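Local coordinates for protein fiber (Human adenovirus 26, PDB 6FJN) that attaches the virion to host-cell receptors through its trimeric C-terminal knob domain, the part modelled here, and so helps determine the tropism of the virus, at the interface of chains A and B. Sequence-based numbering; all coordinates share one arbitrary frame. Chains: chain A/B, Fiber.

Contact 1: the interface of chains A and B. Residues chain A 120-121; chain B 25, 40, 172-175.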
ATOM      1  N   SER A 120      17.697   0.427  -6.163  1.00 10.65           N
ATOM      2  CA  SER A 120      16.854   0.769  -5.018  1.00  9.64           C
ATOM      3  C   SER A 120      15.476   0.114  -5.081  1.00  8.56           C
ATOM      4  O   SER A 120      14.854  -0.018  -4.053  1.00  8.12           O
ATOM      5  CB  SER A 120      16.737   2.282  -4.877  1.00  9.87           C
ATOM      6  OG  SER A 120      18.005   2.883  -4.742  1.00 11.29           O
ATOM      7  N   ARG A 121      15.034  -0.269  -6.286  1.00  8.81           N
ATOM      8  CA  ARG A 121      13.722  -0.892  -6.391  1.00  8.71           C
ATOM      9  C   ARG A 121      13.644  -2.240  -5.674  1.00  8.10           C
ATOM     10  O   ARG A 121      12.544  -2.733  -5.409  1.00  8.50           O
ATOM     11  CB  ARG A 121      13.307  -1.068  -7.848  1.00  9.59           C
ATOM     12  CG  ARG A 121      14.078  -2.143  -8.613  1.00 10.30           C
ATOM     13  CD  ARG A 121      13.678  -2.180 -10.071  1.00 11.64           C
ATOM     14  NE  ARG A 121      14.367  -3.271 -10.736  1.00 12.21           N
ATOM     15  CZ  ARG A 121      14.455  -3.461 -12.020  1.00 13.26           C
ATOM     16  NH1 ARG A 121      13.826  -2.702 -12.923  1.00 14.04           N
ATOM     17  NH2 ARG A 121      15.213  -4.468 -12.441  1.00 13.82           N
TER
ATOM     18  N   THR B  25      10.151   1.531 -13.742  1.00  7.54           N
ATOM     19  CA  THR B  25       9.638   0.194 -13.525  1.00  8.17           C
ATOM     20  C   THR B  25       8.211   0.336 -13.061  1.00  7.63           C
ATOM     21  O   THR B  25       7.983   0.880 -11.991  1.00  8.58           O
ATOM     22  CB  THR B  25      10.469  -0.605 -12.527  1.00  9.11           C
ATOM     23  OG1 THR B  25      11.833  -0.598 -12.933  1.00  9.86           O
ATOM     24  CG2 THR B  25       9.994  -2.049 -12.427  1.00 10.59           C
ATOM     25  N   SER B  40       8.731   2.384  -9.557  0.50  6.63           N
ATOM     26  CA  SER B  40       9.988   2.935  -9.130  0.50  6.96           C
ATOM     27  C   SER B  40      10.648   3.544 -10.355  0.50  6.67           C
ATOM     28  O   SER B  40      10.211   3.305 -11.512  0.50  6.89           O
ATOM     29  CB  SER B  40      10.874   1.822  -8.572  0.50  7.89           C
ATOM     30  OG  SER B  40      11.206   0.842  -9.562  0.50 11.24           O
ATOM     31  N   ASP B 172      17.591   7.271  -7.833  1.00  7.21           N
ATOM     32  CA  ASP B 172      17.069   5.907  -7.824  1.00  7.24           C
ATOM     33  C   ASP B 172      16.232   5.838  -6.559  1.00  6.63           C
ATOM     34  O   ASP B 172      16.658   6.379  -5.516  1.00  7.41           O
ATOM     35  CB  ASP B 172      18.189   4.882  -7.757  1.00  8.26           C
ATOM     36  CG  ASP B 172      17.690   3.451  -8.013  1.00  8.55           C
ATOM     37  OD1 ASP B 172      16.575   3.283  -8.402  1.00  9.72           O
ATOM     38  OD2 ASP B 172      18.511   2.511  -7.857  1.00 11.04           O
ATOM     39  N   VAL B 173      15.045   5.276  -6.617  1.00  6.40           N
ATOM     40  CA  VAL B 173      14.156   5.244  -5.451  1.00  6.14           C
ATOM     41  C   VAL B 173      13.631   3.872  -5.173  1.00  6.06           C
ATOM     42  O   VAL B 173      13.546   2.999  -6.066  1.00  6.87           O
ATOM     43  CB  VAL B 173      12.991   6.255  -5.595  1.00  6.48           C
ATOM     44  CG1 VAL B 173      13.472   7.675  -5.498  1.00  6.94           C
ATOM     45  CG2 VAL B 173      12.173   6.002  -6.864  1.00  6.58           C
ATOM     46  N   THR B 174      13.277   3.643  -3.919  1.00  5.98           N
ATOM     47  CA  THR B 174      12.590   2.434  -3.507  1.00  5.94           C
ATOM     48  C   THR B 174      11.262   2.276  -4.232  1.00  6.05           C
ATOM     49  O   THR B 174      10.705   3.215  -4.801  1.00  6.95           O
ATOM     50  CB  THR B 174      12.389   2.451  -1.978  1.00  5.85           C
ATOM     51  OG1 THR B 174      11.738   3.661  -1.587  1.00  5.89           O
ATOM     52  CG2 THR B 174      13.707   2.335  -1.266  1.00  6.40           C
ATOM     53  N   SER B 175      10.757   1.033  -4.208  1.00  5.91           N
ATOM     54  CA  SER B 175       9.493   0.703  -4.857  1.00  6.18           C
ATOM     55  C   SER B 175       8.307   1.173  -4.043  1.00  5.81           C
ATOM     56  O   SER B 175       8.332   1.121  -2.796  1.00  6.47           O
ATOM     57  CB  SER B 175       9.400  -0.797  -5.076  1.00  6.85           C
ATOM     58  OG  SER B 175      10.313  -1.261  -6.059  1.00  7.89           O
TER

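Contact 2: the interface of chains A and B. Residues chain A 33-34, 108, 181; chain B 5, 8, 27, 38.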
ATOM      1  N   SER A  33       0.761 -11.308 -11.376  0.50 14.66           N
ATOM      2  CA  SER A  33       2.175 -10.946 -11.458  0.50 14.01           C
ATOM      3  C   SER A  33       2.721 -10.259 -10.206  0.50 12.38           C
ATOM      4  O   SER A  33       3.927  -9.887 -10.105  0.50 12.09           O
ATOM      5  CB  SER A  33       2.296 -10.026 -12.665  0.50 14.94           C
ATOM      6  OG  SER A  33       3.564  -9.413 -12.770  0.50 15.67           O
ATOM      7  N   GLN A  34       1.833 -10.021  -9.247  1.00 11.69           N
ATOM      8  CA  GLN A  34       2.276  -9.470  -7.949  1.00 10.45           C
ATOM      9  C   GLN A  34       1.775 -10.308  -6.792  1.00 10.02           C
ATOM     10  O   GLN A  34       0.734 -10.957  -6.917  1.00 12.40           O
ATOM     11  CB  GLN A  34       1.812  -8.025  -7.742  1.00 10.22           C
ATOM     12  CG  GLN A  34       2.462  -7.061  -8.717  1.00 10.70           C
ATOM     13  CD  GLN A  34       1.927  -5.636  -8.475  1.00 11.02           C
ATOM     14  OE1 GLN A  34       2.178  -5.004  -7.455  1.00 11.82           O
ATOM     15  NE2 GLN A  34       1.171  -5.143  -9.419  1.00 11.77           N
ATOM     16  N   TYR A 108      14.441  -8.027  -9.121  1.00 10.64           N
ATOM     17  CA  TYR A 108      15.172  -7.989  -7.841  1.00 10.49           C
ATOM     18  C   TYR A 108      16.320  -8.972  -7.895  1.00 10.90           C
ATOM     19  O   TYR A 108      16.245 -10.090  -7.357  1.00 10.81           O
ATOM     20  CB  TYR A 108      14.249  -8.256  -6.643  1.00  9.72           C
ATOM     21  CG  TYR A 108      12.892  -7.626  -6.748  1.00  9.29           C
ATOM     22  CD1 TYR A 108      12.720  -6.272  -6.803  1.00  9.43           C
ATOM     23  CD2 TYR A 108      11.737  -8.410  -6.780  1.00  9.50           C
ATOM     24  CE1 TYR A 108      11.462  -5.694  -6.865  1.00  9.18           C
ATOM     25  CE2 TYR A 108      10.472  -7.848  -6.843  1.00  9.56           C
ATOM     26  CZ  TYR A 108      10.330  -6.497  -6.883  1.00  9.06           C
ATOM     27  OH  TYR A 108       9.061  -5.962  -6.970  1.00  9.99           O
ATOM     28  N   LEU A 181       6.749  -7.879  -7.424  1.00  9.27           N
ATOM     29  CA  LEU A 181       6.658  -8.669  -8.636  1.00 10.10           C
ATOM     30  C   LEU A 181       7.134 -10.082  -8.377  1.00  9.87           C
ATOM     31  O   LEU A 181       8.117 -10.287  -7.709  1.00  9.61           O
ATOM     32  CB  LEU A 181       7.517  -8.048  -9.740  1.00 11.16           C
ATOM     33  CG  LEU A 181       6.954  -6.801 -10.419  1.00 13.01           C
ATOM     34  CD1 LEU A 181       6.444  -5.677  -9.560  1.00 13.49           C
ATOM     35  CD2 LEU A 181       7.988  -6.295 -11.434  1.00 14.27           C
TER
ATOM     36  N   TRP B   5       2.753  -3.864 -18.017  1.00 11.94           N
ATOM     37  CA  TRP B   5       3.974  -3.472 -17.361  1.00 11.63           C
ATOM     38  C   TRP B   5       5.021  -2.994 -18.334  1.00 11.37           C
ATOM     39  O   TRP B   5       4.901  -3.103 -19.573  1.00 11.89           O
ATOM     40  CB  TRP B   5       4.485  -4.617 -16.495  1.00 12.95           C
ATOM     41  CG  TRP B   5       5.051  -5.835 -17.147  1.00 15.26           C
ATOM     42  CD1 TRP B   5       5.072  -6.185 -18.454  1.00 16.58           C
ATOM     43  CD2 TRP B   5       5.722  -6.867 -16.428  1.00 16.87           C
ATOM     44  NE1 TRP B   5       5.729  -7.396 -18.599  1.00 17.79           N
ATOM     45  CE2 TRP B   5       6.112  -7.833 -17.357  1.00 17.88           C
ATOM     46  CE3 TRP B   5       5.989  -7.094 -15.070  1.00 17.27           C
ATOM     47  CZ2 TRP B   5       6.823  -8.984 -16.975  1.00 19.32           C
ATOM     48  CZ3 TRP B   5       6.646  -8.242 -14.696  1.00 18.38           C
ATOM     49  CH2 TRP B   5       7.081  -9.148 -15.632  1.00 19.11           C
ATOM     50  N   PRO B   8      10.472  -5.995 -16.141  1.00 18.03           N
ATOM     51  CA  PRO B   8      11.278  -5.720 -14.949  1.00 17.83           C
ATOM     52  C   PRO B   8      12.769  -5.578 -15.235  1.00 18.19           C
ATOM     53  O   PRO B   8      13.569  -5.694 -14.312  1.00 18.27           O
ATOM     54  CB  PRO B   8      11.072  -7.010 -14.137  1.00 18.70           C
ATOM     55  CG  PRO B   8      10.933  -8.069 -15.147  1.00 20.56           C
ATOM     56  CD  PRO B   8      10.120  -7.422 -16.244  1.00 19.82           C
ATOM     57  N   THR B  27       4.314  -1.682 -12.916  1.00  7.36           N
ATOM     58  CA  THR B  27       3.473  -2.841 -13.109  1.00  7.96           C
ATOM     59  C   THR B  27       2.083  -2.506 -12.623  1.00  7.61           C
ATOM     60  O   THR B  27       1.922  -2.026 -11.484  1.00  7.76           O
ATOM     61  CB  THR B  27       4.040  -4.022 -12.293  1.00  8.55           C
ATOM     62  OG1 THR B  27       5.400  -4.259 -12.657  1.00  9.42           O
ATOM     63  CG2 THR B  27       3.280  -5.316 -12.514  1.00  9.79           C
ATOM     64  N   ASN B  38       2.673  -0.848  -8.864  1.00  6.37           N
ATOM     65  CA  ASN B  38       3.985  -0.906  -8.213  1.00  6.83           C
ATOM     66  C   ASN B  38       4.925  -0.101  -9.100  1.00  6.37           C
ATOM     67  O   ASN B  38       5.012  -0.401 -10.324  1.00  6.93           O
ATOM     68  CB  ASN B  38       4.379  -2.356  -8.096  1.00  8.10           C
ATOM     69  CG  ASN B  38       5.695  -2.572  -7.444  1.00  9.34           C
ATOM     70  OD1 ASN B  38       6.727  -2.434  -8.112  1.00 11.98           O
ATOM     71  ND2 ASN B  38       5.753  -3.077  -6.213  1.00 13.20           N
TER
HETATM   72  O   HOH W   1       9.235  -3.348  -7.587  1.00 10.81           O

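Contact 3: the interface of chains A and B. Residues chain A 33, 182, 184; chain B 1, 3, 5, 27, 29, 85.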
ATOM      1  N   SER A  33       0.761 -11.308 -11.376  0.50 14.66           N
ATOM      2  CA  SER A  33       2.175 -10.946 -11.458  0.50 14.01           C
ATOM      3  C   SER A  33       2.721 -10.259 -10.206  0.50 12.38           C
ATOM      4  O   SER A  33       3.927  -9.887 -10.105  0.50 12.09           O
ATOM      5  CB  SER A  33       2.296 -10.026 -12.665  0.50 14.94           C
ATOM      6  OG  SER A  33       3.564  -9.413 -12.770  0.50 15.67           O
ATOM      7  N   THR A 182       6.431 -11.032  -8.938  1.00 10.52           N
ATOM      8  CA  THR A 182       6.757 -12.438  -8.694  1.00 11.31           C
ATOM      9  C   THR A 182       7.534 -13.100  -9.815  1.00 11.99           C
ATOM     10  O   THR A 182       7.463 -12.711 -11.013  1.00 12.18           O
ATOM     11  CB  THR A 182       5.496 -13.241  -8.444  1.00 12.56           C
ATOM     12  OG1 THR A 182       4.673 -13.145  -9.615  1.00 15.93           O
ATOM     13  CG2 THR A 182       4.665 -12.750  -7.273  1.00 12.54           C
ATOM     14  N   GLU A 184       7.782 -16.830 -11.940  1.00 22.40           N
ATOM     15  CA  GLU A 184       6.790 -17.891 -12.253  1.00 25.60           C
ATOM     16  C   GLU A 184       7.522 -19.203 -12.436  1.00 27.33           C
ATOM     17  O   GLU A 184       6.973 -20.323 -12.273  1.00 29.43           O
ATOM     18  CB  GLU A 184       5.941 -17.525 -13.497  1.00 28.30           C
ATOM     19  CG  GLU A 184       5.071 -16.264 -13.342  1.00 29.34           C
ATOM     20  CD  GLU A 184       4.199 -16.285 -12.092  1.00 30.74           C
ATOM     21  OE1 GLU A 184       3.493 -17.312 -11.885  1.00 33.37           O
ATOM     22  OE2 GLU A 184       4.284 -15.325 -11.278  1.00 30.83           O
ATOM     23  OXT GLU A 184       8.730 -19.144 -12.709  1.00 28.22           O
TER
ATOM     24  N   ARG B   1      -5.896 -10.361 -20.561  1.00 29.17           N
ATOM     25  CA  ARG B   1      -4.678 -10.431 -19.696  1.00 27.68           C
ATOM     26  C   ARG B   1      -4.665  -9.346 -18.609  1.00 23.77           C
ATOM     27  O   ARG B   1      -5.217  -8.255 -18.768  1.00 23.60           O
ATOM     28  CB  ARG B   1      -3.401 -10.503 -20.534  1.00 29.78           C
ATOM     29  CG  ARG B   1      -2.219 -11.188 -19.836  1.00 31.09           C
ATOM     30  CD  ARG B   1      -1.201 -10.185 -19.270  1.00 30.65           C
ATOM     31  NE  ARG B   1      -0.795 -10.411 -17.875  1.00 30.44           N
ATOM     32  CZ  ARG B   1      -0.303 -11.531 -17.343  1.00 32.43           C
ATOM     33  NH1 ARG B   1      -0.033 -12.599 -18.079  1.00 34.09           N
ATOM     34  NH2 ARG B   1      -0.001 -11.539 -16.040  1.00 31.50           N
ATOM     35  N   THR B   3      -2.010  -8.148 -16.401  1.00 15.72           N
ATOM     36  CA  THR B   3      -0.926  -7.236 -16.011  1.00 14.56           C
ATOM     37  C   THR B   3      -0.447  -6.440 -17.220  1.00 13.43           C
ATOM     38  O   THR B   3      -0.126  -6.987 -18.284  1.00 14.33           O
ATOM     39  CB  THR B   3       0.230  -7.930 -15.226  1.00 15.66           C
ATOM     40  OG1 THR B   3      -0.216  -8.244 -13.864  1.00 16.58           O
ATOM     41  CG2 THR B   3       1.430  -7.073 -15.155  1.00 15.32           C
ATOM     42  N   TRP B   5       2.753  -3.864 -18.017  1.00 11.94           N
ATOM     43  CA  TRP B   5       3.974  -3.472 -17.361  1.00 11.63           C
ATOM     44  C   TRP B   5       5.021  -2.994 -18.334  1.00 11.37           C
ATOM     45  O   TRP B   5       4.901  -3.103 -19.573  1.00 11.89           O
ATOM     46  CB  TRP B   5       4.485  -4.617 -16.495  1.00 12.95           C
ATOM     47  CG  TRP B   5       5.051  -5.835 -17.147  1.00 15.26           C
ATOM     48  CD1 TRP B   5       5.072  -6.185 -18.454  1.00 16.58           C
ATOM     49  CD2 TRP B   5       5.722  -6.867 -16.428  1.00 16.87           C
ATOM     50  NE1 TRP B   5       5.729  -7.396 -18.599  1.00 17.79           N
ATOM     51  CE2 TRP B   5       6.112  -7.833 -17.357  1.00 17.88           C
ATOM     52  CE3 TRP B   5       5.989  -7.094 -15.070  1.00 17.27           C
ATOM     53  CZ2 TRP B   5       6.823  -8.984 -16.975  1.00 19.32           C
ATOM     54  CZ3 TRP B   5       6.646  -8.242 -14.696  1.00 18.38           C
ATOM     55  CH2 TRP B   5       7.081  -9.148 -15.632  1.00 19.11           C
ATOM     56  N   THR B  27       4.314  -1.682 -12.916  1.00  7.36           N
ATOM     57  CA  THR B  27       3.473  -2.841 -13.109  1.00  7.96           C
ATOM     58  C   THR B  27       2.083  -2.506 -12.623  1.00  7.61           C
ATOM     59  O   THR B  27       1.922  -2.026 -11.484  1.00  7.76           O
ATOM     60  CB  THR B  27       4.040  -4.022 -12.293  1.00  8.55           C
ATOM     61  OG1 THR B  27       5.400  -4.259 -12.657  1.00  9.42           O
ATOM     62  CG2 THR B  27       3.280  -5.316 -12.514  1.00  9.79           C
ATOM     63  N   THR B  29      -1.501  -4.377 -12.114  1.00  9.02           N
ATOM     64  CA  THR B  29      -2.156  -5.666 -12.078  1.00 10.37           C
ATOM     65  C   THR B  29      -3.639  -5.469 -11.788  1.00 10.24           C
ATOM     66  O   THR B  29      -3.998  -4.860 -10.758  1.00  9.81           O
ATOM     67  CB  THR B  29      -1.528  -6.566 -11.019  1.00 11.53           C
ATOM     68  OG1 THR B  29      -0.134  -6.770 -11.345  1.00 12.13           O
ATOM     69  CG2 THR B  29      -2.284  -7.895 -10.943  1.00 13.53           C
ATOM     70  N   ARG B  85       1.798  -8.371 -20.028  1.00 25.39           N
ATOM     71  CA  ARG B  85       2.880  -9.298 -19.614  1.00 28.26           C
ATOM     72  C   ARG B  85       2.809 -10.588 -20.452  1.00 32.25           C
ATOM     73  O   ARG B  85       1.712 -11.061 -20.822  1.00 34.32           O
ATOM     74  CB  ARG B  85       2.874  -9.641 -18.085  1.00 29.19           C
ATOM     75  CG  ARG B  85       3.934 -10.672 -17.625  1.00 30.79           C
ATOM     76  CD  ARG B  85       4.170 -10.877 -16.115  1.00 32.03           C
ATOM     77  NE  ARG B  85       5.379 -11.697 -15.868  1.00 34.24           N
ATOM     78  CZ  ARG B  85       5.811 -12.196 -14.702  1.00 35.23           C
ATOM     79  NH1 ARG B  85       5.134 -12.035 -13.582  1.00 35.82           N
ATOM     80  NH2 ARG B  85       6.941 -12.919 -14.661  1.00 37.10           N
TER
HETATM   81  O   HOH W   2      -1.117 -10.720 -13.650  1.00 22.02           O

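Contact 4: the interface of chains A and B. Residues chain A 119, 121; chain B 8-10, 23, 42.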
ATOM      1  N   TYR A 119      20.036  -1.973  -7.228  1.00 16.92           N
ATOM      2  CA  TYR A 119      18.961  -1.129  -7.554  1.00 14.91           C
ATOM      3  C   TYR A 119      18.076  -0.839  -6.362  1.00 11.96           C
ATOM      4  O   TYR A 119      17.700  -1.765  -5.653  1.00 11.31           O
ATOM      5  CB  TYR A 119      18.199  -1.906  -8.620  1.00 16.41           C
ATOM      6  CG  TYR A 119      19.037  -2.052  -9.866  1.00 18.97           C
ATOM      7  CD1 TYR A 119      19.424  -0.925 -10.539  1.00 20.35           C
ATOM      8  CD2 TYR A 119      19.550  -3.300 -10.349  1.00 20.52           C
ATOM      9  CE1 TYR A 119      20.212  -0.963 -11.679  1.00 22.46           C
ATOM     10  CE2 TYR A 119      20.351  -3.347 -11.500  1.00 22.37           C
ATOM     11  CZ  TYR A 119      20.659  -2.163 -12.143  1.00 22.60           C
ATOM     12  OH  TYR A 119      21.451  -2.158 -13.272  1.00 24.61           O
ATOM     13  N   ARG A 121      15.034  -0.269  -6.286  1.00  8.81           N
ATOM     14  CA  ARG A 121      13.722  -0.892  -6.391  1.00  8.71           C
ATOM     15  C   ARG A 121      13.644  -2.240  -5.674  1.00  8.10           C
ATOM     16  O   ARG A 121      12.544  -2.733  -5.409  1.00  8.50           O
ATOM     17  CB  ARG A 121      13.307  -1.068  -7.848  1.00  9.59           C
ATOM     18  CG  ARG A 121      14.078  -2.143  -8.613  1.00 10.30           C
ATOM     19  CD  ARG A 121      13.678  -2.180 -10.071  1.00 11.64           C
ATOM     20  NE  ARG A 121      14.367  -3.271 -10.736  1.00 12.21           N
ATOM     21  CZ  ARG A 121      14.455  -3.461 -12.020  1.00 13.26           C
ATOM     22  NH1 ARG A 121      13.826  -2.702 -12.923  1.00 14.04           N
ATOM     23  NH2 ARG A 121      15.213  -4.468 -12.441  1.00 13.82           N
TER
ATOM     24  N   PRO B   8      10.472  -5.995 -16.141  1.00 18.03           N
ATOM     25  CA  PRO B   8      11.278  -5.720 -14.949  1.00 17.83           C
ATOM     26  C   PRO B   8      12.769  -5.578 -15.235  1.00 18.19           C
ATOM     27  O   PRO B   8      13.569  -5.694 -14.312  1.00 18.27           O
ATOM     28  CB  PRO B   8      11.072  -7.010 -14.137  1.00 18.70           C
ATOM     29  CG  PRO B   8      10.933  -8.069 -15.147  1.00 20.56           C
ATOM     30  CD  PRO B   8      10.120  -7.422 -16.244  1.00 19.82           C
ATOM     31  N   ASP B   9      13.181  -5.378 -16.484  1.00 19.09           N
ATOM     32  CA  ASP B   9      14.615  -5.225 -16.775  1.00 20.21           C
ATOM     33  C   ASP B   9      15.043  -3.805 -16.429  1.00 19.51           C
ATOM     34  O   ASP B   9      14.261  -3.069 -15.853  1.00 17.67           O
ATOM     35  CB  ASP B   9      14.912  -5.603 -18.238  1.00 21.47           C
ATOM     36  CG  ASP B   9      14.291  -4.653 -19.283  1.00 21.03           C
ATOM     37  OD1 ASP B   9      13.935  -3.516 -18.958  1.00 20.46           O
ATOM     38  OD2 ASP B   9      14.247  -5.031 -20.484  1.00 23.45           O
ATOM     39  N   THR B  10      16.291  -3.436 -16.771  1.00 20.90           N
ATOM     40  CA  THR B  10      16.765  -2.084 -16.523  1.00 21.58           C
ATOM     41  C   THR B  10      17.029  -1.295 -17.812  1.00 20.77           C
ATOM     42  O   THR B  10      17.758  -0.292 -17.774  1.00 22.35           O
ATOM     43  CB  THR B  10      18.018  -2.094 -15.617  1.00 24.44           C
ATOM     44  OG1 THR B  10      19.029  -2.945 -16.165  1.00 27.95           O
ATOM     45  CG2 THR B  10      17.621  -2.542 -14.213  1.00 24.99           C
ATOM     46  N   LYS B  23      14.950   4.420 -16.382  1.00  9.64           N
ATOM     47  CA  LYS B  23      14.093   3.264 -16.383  1.00 10.02           C
ATOM     48  C   LYS B  23      12.986   3.529 -15.383  1.00  8.84           C
ATOM     49  O   LYS B  23      13.226   3.601 -14.168  1.00  8.26           O
ATOM     50  CB  LYS B  23      14.845   1.939 -15.978  1.00 11.20           C
ATOM     51  CG  LYS B  23      13.895   0.719 -15.694  1.00 12.13           C
ATOM     52  CD  LYS B  23      13.335   0.008 -16.938  1.00 13.56           C
ATOM     53  CE  LYS B  23      12.177  -0.962 -16.643  1.00 14.01           C
ATOM     54  NZ  LYS B  23      12.011  -1.980 -17.688  1.00 15.62           N
ATOM     55  N   LEU B  42      14.617   5.017 -11.973  1.00  7.59           N
ATOM     56  CA  LEU B  42      16.093   5.010 -11.918  1.00  8.38           C
ATOM     57  C   LEU B  42      16.629   5.871 -13.033  1.00  8.57           C
ATOM     58  O   LEU B  42      16.258   5.635 -14.217  1.00  9.38           O
ATOM     59  CB  LEU B  42      16.558   3.554 -12.128  1.00  9.99           C
ATOM     60  CG  LEU B  42      18.009   3.341 -12.440  1.00 11.95           C
ATOM     61  CD1 LEU B  42      18.828   3.605 -11.230  1.00 12.47           C
ATOM     62  CD2 LEU B  42      18.253   1.949 -12.989  1.00 13.25           C
TER

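Contact 1: the interface of chains A and B
A:Arg121 runs its side chain over strands 22-31 and 34-43 of chain B, at the subunit interface of the fiber knob trimer, and meets B:Thr25 at about a right angle. Beyond CG the arginine chain is extended, which carries the guanidinium to the threonine. There NH1 donates to the hydroxyl OG1 of B:Thr25 at 2.9 Å, and that oxygen lies at the edge of the guanidinium, in its plane. Nearer the root, CB of A:Arg121 rests on the hydroxyl OG of B:Ser40 at 3.3 Å. CG of the arginine stands between its own backbone N and carbonyl carbon (chi1 71°), the start of the path that leads away from the 3-10 helix 120-122.

The backbone of that helix is held separately, by the loop from B:Asp172 to B:Ser175. B:Ser175 OG donates to the carbonyl O of A:Arg121 at 2.8 Å, in the carbonyl plane and on a lone pair. One residue earlier, the amide N of A:Ser120 gives a nearly straight bond, 176° at the hydrogen, to the carboxylate oxygen OD2 of B:Asp172. The amide comes from above the carboxylate plane, 48° out of it. The serine hydroxyl OG adds a weak bond to the same OD2, at 3.2 Å.

Contact 2: the interface of chains A and B
The end of strand 176-181 of chain A meets the strand pair 22-31 and 34-43 of chain B, in the subunit interface of the fiber knob trimer. A:Leu181 is the apolar plug. Both methyls touch the hydroxyl of B:Thr27, which faces the fork of the leucine, with CD2 at 3.5 Å and CD1 at 3.6 Å from OG1. CD1 also packs on the amide carbon CG of B:Asn38 at 3.8 Å, while CD2 touches the rim atom CZ3 of B:Trp5, 4.0 Å away. B:Pro8 lays its CD over one face of that indole, and the B:Thr27 hydroxyl lies at the indole edge, in plane, so the wall that receives the leucine is itself packed within chain B.

A:Gln34 reaches across with an extended chain and sets OE1 against CB of B:Asn38 at 3.5 Å; the two amide planes are turned 76° apart. CG of B:Asn38 stands opposite its backbone N (chi1 -180°), sending the amide toward the leucine and a water. Water 1 links OD1 of B:Asn38 to the phenol OH of A:Tyr108, at 2.7 Å from each. That phenol oxygen also takes the backbone N-H of A:Leu181 at 3.0 Å, which ties the tyrosine to the strand end. The site thus joins the last strand of one subunit, and the start of its strand 34-43, to two neighbouring strands of the next.

Contact 3: the interface of chains A and B
With CG turned away from its backbone N (chi1 176°) and the chain extended to NE, B:Arg85 reaches past B:Trp5 to the loop residue A:Ser33 in the knob trimer interface, where this loop and the C-terminal residues of chain A meet strands 3-5 and 83-86 of chain B. The serine OG likewise stands opposite its own backbone N, turned toward the arginine. NH1 of B:Arg85 gives OG of A:Ser33 a weak, bent hydrogen bond of 3.2 Å, 135° at the hydrogen. Within chain B the indole steadies the arginine: CD lies over one face of B:Trp5, toward the rim, and the tryptophan CH2 over a face of the guanidinium.

A:Thr182 and A:Glu184 lie near the arginine tip, the threonine carbonyl O 3.5 Å from NH1 of B:Arg85. The threonine hydroxyl OG1 donates to the carboxylate oxygen OE2 of A:Glu184 at 2.8 Å, approaching almost in line with the C-O bond. OE2 stays 4.1 Å from NH1 of B:Arg85, and the carboxylate and guanidinium planes stand 84° apart; the opposite charges may attract, but form no close ion pair.

The other flank of A:Ser33 rests on B:Thr3, with CB 3.3 Å from the threonine OG1. That hydroxyl shares a hydrogen bond with OG1 of B:Thr29, which helps orient it beside the serine CB. Water 2 completes the link, bonding to the backbone N of A:Ser33, to NH2 of B:Arg1 at 2.8 Å, and to OG1 of B:Thr3 at 2.6 Å.

Contact 4: the interface of chains A and B
A:Arg121 and A:Tyr119, at the 3-10 helix 120-122, together face the loop of B:Pro8, B:Asp9 and B:Thr10 that follows strand 3-5, in the knob trimer interface; the tyrosine is the one to follow. From CB, with CG placed opposite the carbonyl carbon (chi1 -66°), the side chain swings the ring out toward chain B. The first ring atoms on the near edge, CD1 and then CE1, run alongside the methyl CD2 of B:Leu42, and CE1 comes to 3.7 Å of it. Next, CZ of A:Tyr119 meets the methyl CG2 of B:Thr10 at 3.7 Å. This methyl sits over one face of the ring, offset toward the rim and 3.9 Å from the centroid, in a CH-pi contact; the two side chains cross at about a right angle. At the tip, OH of A:Tyr119 lies alongside the hydroxyl OG1 of B:Thr10, 3.9 Å away.

The same methyl of B:Thr10 also lies 3.6 Å from NH2 of A:Arg121, so one methyl touches both the phenol ring and the guanidinium. NH1 of A:Arg121 donates to the carbonyl O of B:Asp9 at 3.0 Å, almost straight at 173°. The acceptor lies in the guanidinium plane, but the donor stands 51° out of the carbonyl plane. NH2 is close to the carbonyl O of B:Pro8, although its N-H points away and no bond forms. Within chain B, B:Lys23 holds the B:Asp9 side chain in a salt bridge, NZ to the carboxylate oxygen OD1 at 2.8 Å.

Contacts 1 and 4 are neighbours, their C-alpha centres about 7 Å apart, and both use A:Arg121, which ties strand 22-31 and the loop after strand 3-5 of chain B to one 3-10 helix. Contacts 2 and 3 lie about 6 Å apart and share A:Ser33, B:Trp5 and B:Thr27. B:Pro8 joins contacts 2 and 4, about 11 Å apart, while contacts 1 and 3 are the far ends at about 17 Å. Strand 22-31 of chain B takes part throughout, and strand 34-43 in contacts 1, 2 and 4. Repeated between the three copies of the assembly, this run of patches would hold the knob trimer together.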